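Local coordinates for specific mitochondrial acyl carrier protein (Toxoplasma, PDB 3CE7) that probably carries growing acyl chains on a phosphopantetheine arm for mitochondrial fatty acid synthesis, as other acyl carrier proteins do, at residues E62-L65 against D66-I70; A19-N22 against Y23-M27; T85-E88 against I89-F92; R53-D56 against C57-V61; G26-Q29 against K30-K34. All coordinates share one frame; numbering follows the deposited sequence.

Overall arrangement
The five contacts are local ones along three helices and the loops at their ends. Contact 2 runs on into contact 5 along helix 17-29, sharing G26 and M27, and contacts 4 and 1 follow each other on helix 57-71. Contact 3 opens helix 86-98, its centre about 10 Å from that of contact 2 and about 12 Å from that of contact 1. F63 of contact 1 joins the set: it touches residues of all four other contacts. Contact 4 holds D56-C57-L58, which probably corresponds to the Asp-Ser-Leu motif on whose serine relatives carry phosphopantetheine, here with cysteine at that place; its centre lies about 18 Å from that of contact 2, across the chain's centre.

Contact 1: residues E62-L65 against D66-I70; sequences EFVL and DVEEI
The F63 ring is met obliquely by V67 CG2, one turn further along helix 57-71, with CE2 3.7 Å from that methyl; F31 adds an edge-to-face partner from the loop after helix 17-29. This is the core-facing side of a helix in the four-helix acyl carrier fold: M27 and I89 pack against both side chains, I24 and L86 against F63. CG of F63 lies anti to its backbone N (chi1 -167°), which carries the ring off the helix and into the core. The other flat group of note is the carboxylate of E68, which leans back along V64 and L65. Its CD is 4.0 Å from V64 CG1, while OE2 is spoken for by the backbone N-H of V75, tying the helix to the following loop. On the outer side D66 CB sits 3.3 Å from F63 O, and the D66 carboxylate runs beside the E62 carbonyl without bonding to it. Regular i to i+4 bonds carry the backbone, among them E68 N to V64 O at 2.8 Å. Water 1 donates to L65 O and weakly to E68 OE1, and that same OE1 lies 3.4 Å from L65 CD2.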
# COMPACT_ATOMS: atom_id res chain seq x y z
N GLU A 62 -0.50 -4.28 -8.67
CA GLU A 62 -1.80 -3.61 -8.80
C GLU A 62 -2.02 -2.54 -7.73
O GLU A 62 -2.50 -1.43 -8.00
CB GLU A 62 -2.92 -4.63 -8.75
CG GLU A 62 -2.95 -5.54 -9.97
CD GLU A 62 -3.92 -6.69 -9.84
OE1 GLU A 62 -4.31 -7.05 -8.69
OE2 GLU A 62 -4.28 -7.27 -10.89
N PHE A 63 -1.65 -2.88 -6.49
CA PHE A 63 -1.82 -1.96 -5.38
C PHE A 63 -0.94 -0.73 -5.52
O PHE A 63 -1.38 0.40 -5.29
CB PHE A 63 -1.56 -2.65 -4.03
CG PHE A 63 -2.03 -1.85 -2.86
CD1 PHE A 63 -3.39 -1.74 -2.57
CD2 PHE A 63 -1.11 -1.18 -2.05
CE1 PHE A 63 -3.84 -0.98 -1.50
CE2 PHE A 63 -1.56 -0.42 -0.97
CZ PHE A 63 -2.92 -0.31 -0.69
N VAL A 64 0.31 -0.94 -5.94
CA VAL A 64 1.22 0.17 -6.19
C VAL A 64 0.67 1.10 -7.27
O VAL A 64 0.72 2.32 -7.12
CB VAL A 64 2.62 -0.35 -6.58
CG1 VAL A 64 3.48 0.76 -7.18
CG2 VAL A 64 3.31 -0.97 -5.35
N LEU A 65 0.12 0.54 -8.35
CA LEU A 65 -0.49 1.38 -9.39
C LEU A 65 -1.64 2.22 -8.82
O LEU A 65 -1.74 3.42 -9.10
CB LEU A 65 -0.96 0.52 -10.56
CG LEU A 65 0.18 0.06 -11.47
CD1 LEU A 65 -0.20 -1.14 -12.32
CD2 LEU A 65 0.71 1.19 -12.37
N ASP A 66 -2.47 1.59 -8.00
CA ASP A 66 -3.58 2.29 -7.35
C ASP A 66 -3.07 3.46 -6.49
O ASP A 66 -3.65 4.55 -6.49
CB ASP A 66 -4.37 1.33 -6.45
CG ASP A 66 -5.22 0.34 -7.23
OD1 ASP A 66 -5.21 0.35 -8.49
OD2 ASP A 66 -5.92 -0.44 -6.56
N VAL A 67 -2.00 3.20 -5.75
CA VAL A 67 -1.38 4.21 -4.89
C VAL A 67 -0.77 5.35 -5.70
O VAL A 67 -0.92 6.52 -5.34
CB VAL A 67 -0.32 3.57 -3.95
CG1 VAL A 67 0.53 4.66 -3.26
CG2 VAL A 67 -1.00 2.69 -2.94
N GLU A 68 -0.09 5.00 -6.79
CA GLU A 68 0.49 6.00 -7.69
C GLU A 68 -0.59 6.92 -8.23
O GLU A 68 -0.38 8.13 -8.34
CB GLU A 68 1.23 5.31 -8.83
CG GLU A 68 2.56 4.69 -8.42
CD GLU A 68 3.24 3.95 -9.55
OE1 GLU A 68 2.55 3.23 -10.30
OE2 GLU A 68 4.47 4.07 -9.67
N GLU A 69 -1.74 6.33 -8.58
CA GLU A 69 -2.86 7.09 -9.14
C GLU A 69 -3.44 8.09 -8.15
O GLU A 69 -3.69 9.25 -8.49
CB GLU A 69 -3.96 6.14 -9.63
CG GLU A 69 -3.59 5.41 -10.92
CD GLU A 69 -4.56 4.29 -11.28
OE1 GLU A 69 -5.48 3.99 -10.48
OE2 GLU A 69 -4.39 3.72 -12.37
N ILE A 70 -3.65 7.64 -6.91
CA ILE A 70 -4.35 8.43 -5.91
C ILE A 70 -3.44 9.52 -5.33
O ILE A 70 -3.89 10.64 -5.09
CB ILE A 70 -4.95 7.52 -4.81
CG1 ILE A 70 -6.16 6.76 -5.38
CG2 ILE A 70 -5.31 8.33 -3.57
CD1 ILE A 70 -6.65 5.58 -4.56
O HOH W 1 -0.24 4.43 -11.85

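Contact 2: residues A19-N22 against Y23-M27; sequences AVTN and YIVGM
V20 and I24 make up the tight side of this stretch of helix 17-29, the first long helix of the acyl carrier bundle. They sit one turn apart and run alongside each other in the same direction, with V20 CG1 3.7 Å from I24 CD1. I24 reaches this position because CG1 stands anti to the carbonyl carbon (chi1 -74°) and the chain beyond is extended, which also lays CG1 3.3 Å from V20 O. Both are buried: V93 and V94 of helix 86-98 cover V20, while L86 and F63 close over I24. T21 is buried too; its hydroxyl is hydrogen-bonded to I17 O one turn back and also meets Q87 NE2 of helix 86-98. Its methyl CG2 comes no closer than 4.4 Å to CG2 of V25, a looser fit than the V20 pair.

The N22 and Y23 side is the exposed one, though V12 touches Y23. The phenol ring swings away from A19-N22; of this side chain CB makes the approach, 3.4 Å from A19 O. What keeps this flank regular is the main chain, with Y23 N bonded to A19 O at 3.0 Å and G26 N to N22 O at 3.1 Å. On the T21 side, V25 N reaches T21 O at 2.9 Å with an N-H...O angle of 167°.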
# COMPACT_ATOMS: atom_id res chain seq x y z
N ALA A 19 -2.65 10.08 8.39
CA ALA A 19 -3.76 10.15 7.43
C ALA A 19 -3.51 9.24 6.23
O ALA A 19 -4.41 8.50 5.80
CB ALA A 19 -3.98 11.59 6.99
N VAL A 20 -2.28 9.28 5.71
CA VAL A 20 -1.92 8.46 4.56
C VAL A 20 -1.97 6.97 4.93
O VAL A 20 -2.44 6.15 4.13
CB VAL A 20 -0.53 8.87 4.00
CG1 VAL A 20 -0.05 7.89 2.95
CG2 VAL A 20 -0.60 10.27 3.40
N THR A 21 -1.48 6.62 6.11
CA THR A 21 -1.50 5.21 6.53
C THR A 21 -2.94 4.70 6.67
O THR A 21 -3.29 3.65 6.13
CB THR A 21 -0.70 4.96 7.83
OG1 THR A 21 0.66 5.40 7.65
CG2 THR A 21 -0.69 3.47 8.14
N ASN A 22 -3.78 5.46 7.36
CA ASN A 22 -5.20 5.11 7.48
C ASN A 22 -5.85 4.92 6.11
O ASN A 22 -6.58 3.95 5.89
CB ASN A 22 -5.95 6.14 8.33
CG ASN A 22 -5.69 5.98 9.82
OD1 ASN A 22 -5.32 4.89 10.27
ND2 ASN A 22 -5.86 7.05 10.59
N TYR A 23 -5.57 5.83 5.18
CA TYR A 23 -6.14 5.75 3.84
C TYR A 23 -5.70 4.49 3.11
O TYR A 23 -6.52 3.77 2.49
CB TYR A 23 -5.76 6.99 3.02
CG TYR A 23 -6.74 7.25 1.91
CD1 TYR A 23 -7.90 7.99 2.14
CD2 TYR A 23 -6.54 6.71 0.64
CE1 TYR A 23 -8.83 8.21 1.14
CE2 TYR A 23 -7.47 6.93 -0.39
CZ TYR A 23 -8.61 7.68 -0.11
OH TYR A 23 -9.56 7.93 -1.10
N ILE A 24 -4.41 4.20 3.19
CA ILE A 24 -3.83 3.06 2.50
C ILE A 24 -4.33 1.74 3.07
O ILE A 24 -4.58 0.80 2.32
CB ILE A 24 -2.29 3.18 2.47
CG1 ILE A 24 -1.91 4.27 1.45
CG2 ILE A 24 -1.62 1.84 2.19
CD1 ILE A 24 -0.43 4.56 1.31
N VAL A 25 -4.52 1.68 4.39
CA VAL A 25 -5.17 0.51 5.01
C VAL A 25 -6.56 0.29 4.39
O VAL A 25 -6.89 -0.82 3.98
CB VAL A 25 -5.25 0.62 6.55
CG1 VAL A 25 -6.14 -0.49 7.15
CG2 VAL A 25 -3.85 0.54 7.14
N GLY A 26 -7.34 1.37 4.29
CA GLY A 26 -8.67 1.31 3.66
C GLY A 26 -8.64 0.82 2.23
O GLY A 26 -9.49 0.01 1.81
N MET A 27 -7.66 1.30 1.46
CA MET A 27 -7.50 0.87 0.07
C MET A 27 -7.20 -0.62 -0.00
O MET A 27 -7.74 -1.33 -0.86
CB MET A 27 -6.34 1.62 -0.59
CG MET A 27 -6.60 3.09 -0.83
SD MET A 27 -5.13 3.91 -1.47
CE MET A 27 -4.79 3.01 -2.96

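Contact 3: residues T85-E88 against I89-F92; sequences TLQE and IADF
Backbone bonds from I89 N to T85 O, weak at 3.4 Å, and from A90 N to L86 O, almost perfectly straight (179°), start the first turn of helix 86-98. T85 is the N-cap and, with E88, forms a capping box. The threonine hydroxyl OG1 accepts from E88 N at 3.3 Å, and in return E88 OE1 accepts from T85 N at 3.1 Å, met from above the carboxylate plane. Q84 N is a further donor to OE1, so two main-chain N-H groups hold that oxygen.

A second polar pair lies one turn along. Q87 has chi1 near 180° and then bends at chi2 (67°), which folds its amide over toward D91. NE2 donates to D91 OD1 at 3.1 Å, again from above the carboxylate plane, with the two flat groups turned only 27° from each other. The same NE2 is bonded to T21 OG1, so this amide links helix 86-98 to helix 17-29.

Facing the core, L86 and I89 touch only lightly, CD2 to CD1 at 4.4 Å, and each finds fuller packing on F63. The chemistry implies a helix start at which E88 N-H is capped by the T85 hydroxyl and T85 N-H by the E88 carboxylate, while the carboxylates of E88 and D91, placed near its N-terminal end, would probably interact favourably with the helix dipole.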
# COMPACT_ATOMS: atom_id res chain seq x y z
N THR A 85 5.02 -4.54 3.56
CA THR A 85 3.92 -4.08 4.43
C THR A 85 3.32 -2.77 3.95
O THR A 85 3.95 -2.01 3.19
CB THR A 85 4.38 -3.84 5.89
OG1 THR A 85 5.20 -2.66 5.96
CG2 THR A 85 5.14 -5.06 6.45
N LEU A 86 2.09 -2.49 4.39
CA LEU A 86 1.45 -1.22 4.05
C LEU A 86 2.16 -0.02 4.69
O LEU A 86 2.17 1.06 4.11
CB LEU A 86 -0.01 -1.20 4.48
CG LEU A 86 -0.92 -2.20 3.78
CD1 LEU A 86 -2.26 -2.11 4.45
CD2 LEU A 86 -1.00 -1.94 2.26
N GLN A 87 2.74 -0.21 5.88
CA GLN A 87 3.46 0.89 6.50
C GLN A 87 4.58 1.37 5.59
O GLN A 87 4.82 2.58 5.48
CB GLN A 87 4.03 0.52 7.87
CG GLN A 87 4.57 1.72 8.61
CD GLN A 87 3.47 2.68 8.99
OE1 GLN A 87 2.66 2.38 9.88
NE2 GLN A 87 3.39 3.82 8.29
N GLU A 88 5.28 0.44 4.95
CA GLU A 88 6.36 0.80 4.03
C GLU A 88 5.85 1.63 2.86
O GLU A 88 6.49 2.59 2.42
CB GLU A 88 7.05 -0.46 3.52
CG GLU A 88 7.87 -1.17 4.59
CD GLU A 88 8.34 -2.54 4.15
OE1 GLU A 88 7.76 -3.08 3.20
OE2 GLU A 88 9.30 -3.08 4.76
N ILE A 89 4.68 1.24 2.34
CA ILE A 89 4.09 1.95 1.21
C ILE A 89 3.70 3.36 1.62
O ILE A 89 4.04 4.34 0.92
CB ILE A 89 2.91 1.18 0.59
CG1 ILE A 89 3.39 -0.22 0.17
CG2 ILE A 89 2.37 1.95 -0.63
CD1 ILE A 89 2.32 -1.10 -0.47
N ALA A 90 2.99 3.47 2.75
CA ALA A 90 2.61 4.79 3.29
C ALA A 90 3.84 5.67 3.52
O ALA A 90 3.86 6.84 3.15
CB ALA A 90 1.81 4.63 4.57
N ASP A 91 4.88 5.08 4.12
CA ASP A 91 6.12 5.81 4.35
C ASP A 91 6.72 6.34 3.03
O ASP A 91 7.22 7.47 2.98
CB ASP A 91 7.14 4.93 5.06
CG ASP A 91 6.79 4.65 6.52
OD1 ASP A 91 5.85 5.24 7.08
OD2 ASP A 91 7.48 3.79 7.12
N PHE A 92 6.68 5.51 1.98
CA PHE A 92 7.25 5.93 0.70
C PHE A 92 6.44 7.09 0.11
O PHE A 92 7.00 8.06 -0.42
CB PHE A 92 7.30 4.77 -0.29
CG PHE A 92 8.02 5.13 -1.56
CD1 PHE A 92 9.40 5.22 -1.59
CD2 PHE A 92 7.30 5.43 -2.72
CE1 PHE A 92 10.08 5.57 -2.77
CE2 PHE A 92 7.96 5.78 -3.90
CZ PHE A 92 9.34 5.86 -3.92

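Contact 4: residues R53-D56 against C57-V61; sequences RLWD and CLDTV
D56 and D59 are brought together by their first torsions: CG of D56 sits between backbone N and carbonyl carbon (chi1 62°), the crowded position, while CG of D59 lies beside its own N (chi1 -64°). Together they form the capping box that opens helix 57-71, their side chains crossing at about a right angle. D59 OD2 takes the N-H of D56 at 2.9 Å with its anti lone pair; the return bond, D59 N to D56 OD1, is weak. The two carboxylates come close, OD1 of D56 3.0 Å from OD2 of D59, and R53 probably eases the repulsion, its NH1 forming a 2.7 Å salt bridge with D56 OD2. Water 2 donates to D59 OD2 and L54 O. D56-C57-L58 aligns with the Asp-Ser-Leu motif, with cysteine in place of the serine that carries phosphopantetheine in relatives; C57 probably marks the equivalent position.

Under D59 lies the indole of W55: D59 CB stands over one face, 3.4 Å from the centroid of the five-membered ring, a CH-pi contact. L32 and L44 pack on the same tryptophan. At the ring edge NE1 donates to T60 OG1, 2.8 Å away, with the oxygen only 5° out of the ring plane.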
# COMPACT_ATOMS: atom_id res chain seq x y z
N ARG A 53 -7.03 -16.69 -2.26
CA ARG A 53 -5.63 -17.09 -2.35
C ARG A 53 -4.85 -16.05 -1.55
O ARG A 53 -5.38 -14.97 -1.26
CB ARG A 53 -5.16 -17.12 -3.81
CG ARG A 53 -5.14 -15.77 -4.51
CD ARG A 53 -4.84 -15.91 -6.00
NE ARG A 53 -3.41 -16.05 -6.27
CZ ARG A 53 -2.90 -16.48 -7.42
NH1 ARG A 53 -1.58 -16.57 -7.58
NH2 ARG A 53 -3.70 -16.83 -8.42
N LEU A 54 -3.61 -16.36 -1.21
CA LEU A 54 -2.77 -15.38 -0.53
C LEU A 54 -2.28 -14.30 -1.50
O LEU A 54 -2.01 -14.57 -2.67
CB LEU A 54 -1.59 -16.06 0.18
CG LEU A 54 -1.96 -17.05 1.29
CD1 LEU A 54 -0.71 -17.63 1.91
CD2 LEU A 54 -2.84 -16.42 2.36
N TRP A 55 -2.20 -13.08 -0.99
CA TRP A 55 -1.65 -11.94 -1.70
C TRP A 55 -0.31 -12.29 -2.33
O TRP A 55 0.55 -12.90 -1.68
CB TRP A 55 -1.45 -10.82 -0.68
CG TRP A 55 -0.96 -9.50 -1.20
CD1 TRP A 55 0.29 -9.21 -1.69
CD2 TRP A 55 -1.70 -8.29 -1.22
NE1 TRP A 55 0.35 -7.87 -2.04
CE2 TRP A 55 -0.85 -7.28 -1.75
CE3 TRP A 55 -3.01 -7.94 -0.84
CZ2 TRP A 55 -1.28 -5.95 -1.93
CZ3 TRP A 55 -3.43 -6.62 -1.02
CH2 TRP A 55 -2.56 -5.64 -1.56
N ASP A 56 -0.12 -11.93 -3.60
CA ASP A 56 1.13 -12.24 -4.29
C ASP A 56 1.71 -11.03 -5.04
O ASP A 56 1.22 -9.91 -4.87
CB ASP A 56 0.94 -13.46 -5.22
CG ASP A 56 -0.08 -13.22 -6.32
OD1 ASP A 56 -0.49 -12.06 -6.53
OD2 ASP A 56 -0.48 -14.21 -6.99
N CYS A 57 2.73 -11.28 -5.86
CA CYS A 57 3.42 -10.22 -6.60
C CYS A 57 2.45 -9.40 -7.44
O CYS A 57 2.56 -8.17 -7.49
CB CYS A 57 4.53 -10.79 -7.48
SG CYS A 57 5.90 -11.47 -6.55
N LEU A 58 1.50 -10.07 -8.10
CA LEU A 58 0.49 -9.34 -8.87
C LEU A 58 -0.28 -8.34 -8.03
O LEU A 58 -0.53 -7.20 -8.46
CB LEU A 58 -0.50 -10.30 -9.54
CG LEU A 58 -1.63 -9.64 -10.36
CD1 LEU A 58 -1.08 -8.82 -11.53
CD2 LEU A 58 -2.58 -10.71 -10.86
N ASP A 59 -0.71 -8.75 -6.84
CA ASP A 59 -1.47 -7.85 -5.97
C ASP A 59 -0.63 -6.62 -5.62
O ASP A 59 -1.13 -5.50 -5.64
CB ASP A 59 -1.93 -8.58 -4.72
CG ASP A 59 -2.90 -9.70 -5.02
OD1 ASP A 59 -4.01 -9.43 -5.54
OD2 ASP A 59 -2.56 -10.86 -4.73
N THR A 60 0.64 -6.84 -5.33
CA THR A 60 1.51 -5.70 -5.03
C THR A 60 1.62 -4.73 -6.22
O THR A 60 1.47 -3.52 -6.05
CB THR A 60 2.88 -6.16 -4.55
OG1 THR A 60 2.68 -6.91 -3.34
CG2 THR A 60 3.80 -4.96 -4.28
N VAL A 61 1.86 -5.28 -7.41
CA VAL A 61 1.93 -4.47 -8.63
C VAL A 61 0.65 -3.63 -8.80
O VAL A 61 0.71 -2.42 -9.04
CB VAL A 61 2.19 -5.35 -9.88
CG1 VAL A 61 2.09 -4.53 -11.17
CG2 VAL A 61 3.56 -6.06 -9.79
O HOH W 2 -3.00 -13.43 -4.92

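Contact 5: residues G26-Q29 against K30-K34; sequences GMCQ and KFLQK
G26 comes first, and its carbonyl O lies 3.5 Å from K30 CG as helix 17-29 passes into a type I beta turn, Q29 to L32. The bend of K30 at chi2 (-68°) lays the lysine chain alongside G26 O, and NZ donates to water 3, which itself donates to G26 O. M27 follows, its side chain turned to helix 57-71 while its carbonyl O accepts from K30 N at 3.2 Å; the same oxygen lies near the plane of the F31 ring, 3.6 Å from CD1. C28 O takes the N-H of F31 at 2.9 Å and also has L32 CG 3.4 Å away. Its SG is buried 4.2 Å from L32 CD1, and W55 packs against both residues, joining this end of the helix to the start of the next long one. In each of these i to i+3 bonds the donor stands well above the carbonyl plane, as the chain tightens from the i to i+4 pattern seen earlier in the helix. Q29 ends the segment with its side chain outward, and L32 N closes the turn on Q29 O. Water 4 bridges that carbonyl to the far side of the turn, donating to Q29 O at 2.8 Å and to L32 O at 3.0 Å.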
# COMPACT_ATOMS: atom_id res chain seq x y z
N GLY A 26 -7.34 1.37 4.29
CA GLY A 26 -8.67 1.31 3.66
C GLY A 26 -8.64 0.82 2.23
O GLY A 26 -9.49 0.01 1.81
N MET A 27 -7.66 1.30 1.46
CA MET A 27 -7.50 0.87 0.07
C MET A 27 -7.20 -0.62 -0.00
O MET A 27 -7.74 -1.33 -0.86
CB MET A 27 -6.34 1.62 -0.59
CG MET A 27 -6.60 3.09 -0.83
SD MET A 27 -5.13 3.91 -1.47
CE MET A 27 -4.79 3.01 -2.96
N CYS A 28 -6.31 -1.07 0.88
CA CYS A 28 -5.87 -2.46 0.89
C CYS A 28 -7.04 -3.38 1.20
O CYS A 28 -7.15 -4.46 0.63
CB CYS A 28 -4.77 -2.66 1.92
SG CYS A 28 -4.17 -4.38 2.00
N GLN A 29 -7.90 -2.95 2.12
CA GLN A 29 -9.04 -3.77 2.53
C GLN A 29 -9.95 -4.15 1.37
O GLN A 29 -10.57 -5.21 1.39
CB GLN A 29 -9.83 -3.08 3.65
CG GLN A 29 -9.08 -3.15 5.00
CD GLN A 29 -9.67 -2.23 6.07
OE1 GLN A 29 -10.34 -1.24 5.77
NE2 GLN A 29 -9.41 -2.56 7.33
N LYS A 30 -10.01 -3.30 0.34
CA LYS A 30 -10.85 -3.57 -0.83
C LYS A 30 -10.34 -4.77 -1.63
O LYS A 30 -11.10 -5.40 -2.38
CB LYS A 30 -10.96 -2.34 -1.74
CG LYS A 30 -11.28 -1.02 -1.03
CD LYS A 30 -12.67 -0.97 -0.44
CE LYS A 30 -13.05 0.47 -0.07
NZ LYS A 30 -14.05 0.50 1.03
N PHE A 31 -9.06 -5.09 -1.47
CA PHE A 31 -8.45 -6.23 -2.15
C PHE A 31 -8.75 -7.55 -1.45
O PHE A 31 -8.54 -8.63 -2.01
CB PHE A 31 -6.93 -6.07 -2.21
CG PHE A 31 -6.43 -5.17 -3.31
CD1 PHE A 31 -6.79 -3.82 -3.35
CD2 PHE A 31 -5.56 -5.66 -4.28
CE1 PHE A 31 -6.30 -2.98 -4.36
CE2 PHE A 31 -5.07 -4.84 -5.29
CZ PHE A 31 -5.45 -3.49 -5.33
N LEU A 32 -9.24 -7.47 -0.21
CA LEU A 32 -9.19 -8.64 0.67
C LEU A 32 -10.52 -9.36 0.83
O LEU A 32 -11.60 -8.81 0.61
CB LEU A 32 -8.64 -8.25 2.05
CG LEU A 32 -7.28 -7.55 2.07
CD1 LEU A 32 -6.83 -7.26 3.51
CD2 LEU A 32 -6.23 -8.35 1.32
N GLN A 33 -10.40 -10.63 1.22
CA GLN A 33 -11.55 -11.45 1.55
C GLN A 33 -12.26 -10.82 2.74
O GLN A 33 -11.61 -10.29 3.65
CB GLN A 33 -11.08 -12.88 1.88
CG GLN A 33 -12.20 -13.89 2.20
CD GLN A 33 -13.18 -14.09 1.05
OE1 GLN A 33 -14.39 -13.92 1.22
NE2 GLN A 33 -12.67 -14.43 -0.13
N LYS A 34 -13.59 -10.87 2.72
CA LYS A 34 -14.40 -10.29 3.80
C LYS A 34 -13.96 -10.81 5.16
O LYS A 34 -13.71 -12.01 5.32
CB LYS A 34 -15.88 -10.59 3.58
O HOH W 3 -11.99 -0.28 2.91
O HOH W 4 -13.16 -6.34 1.15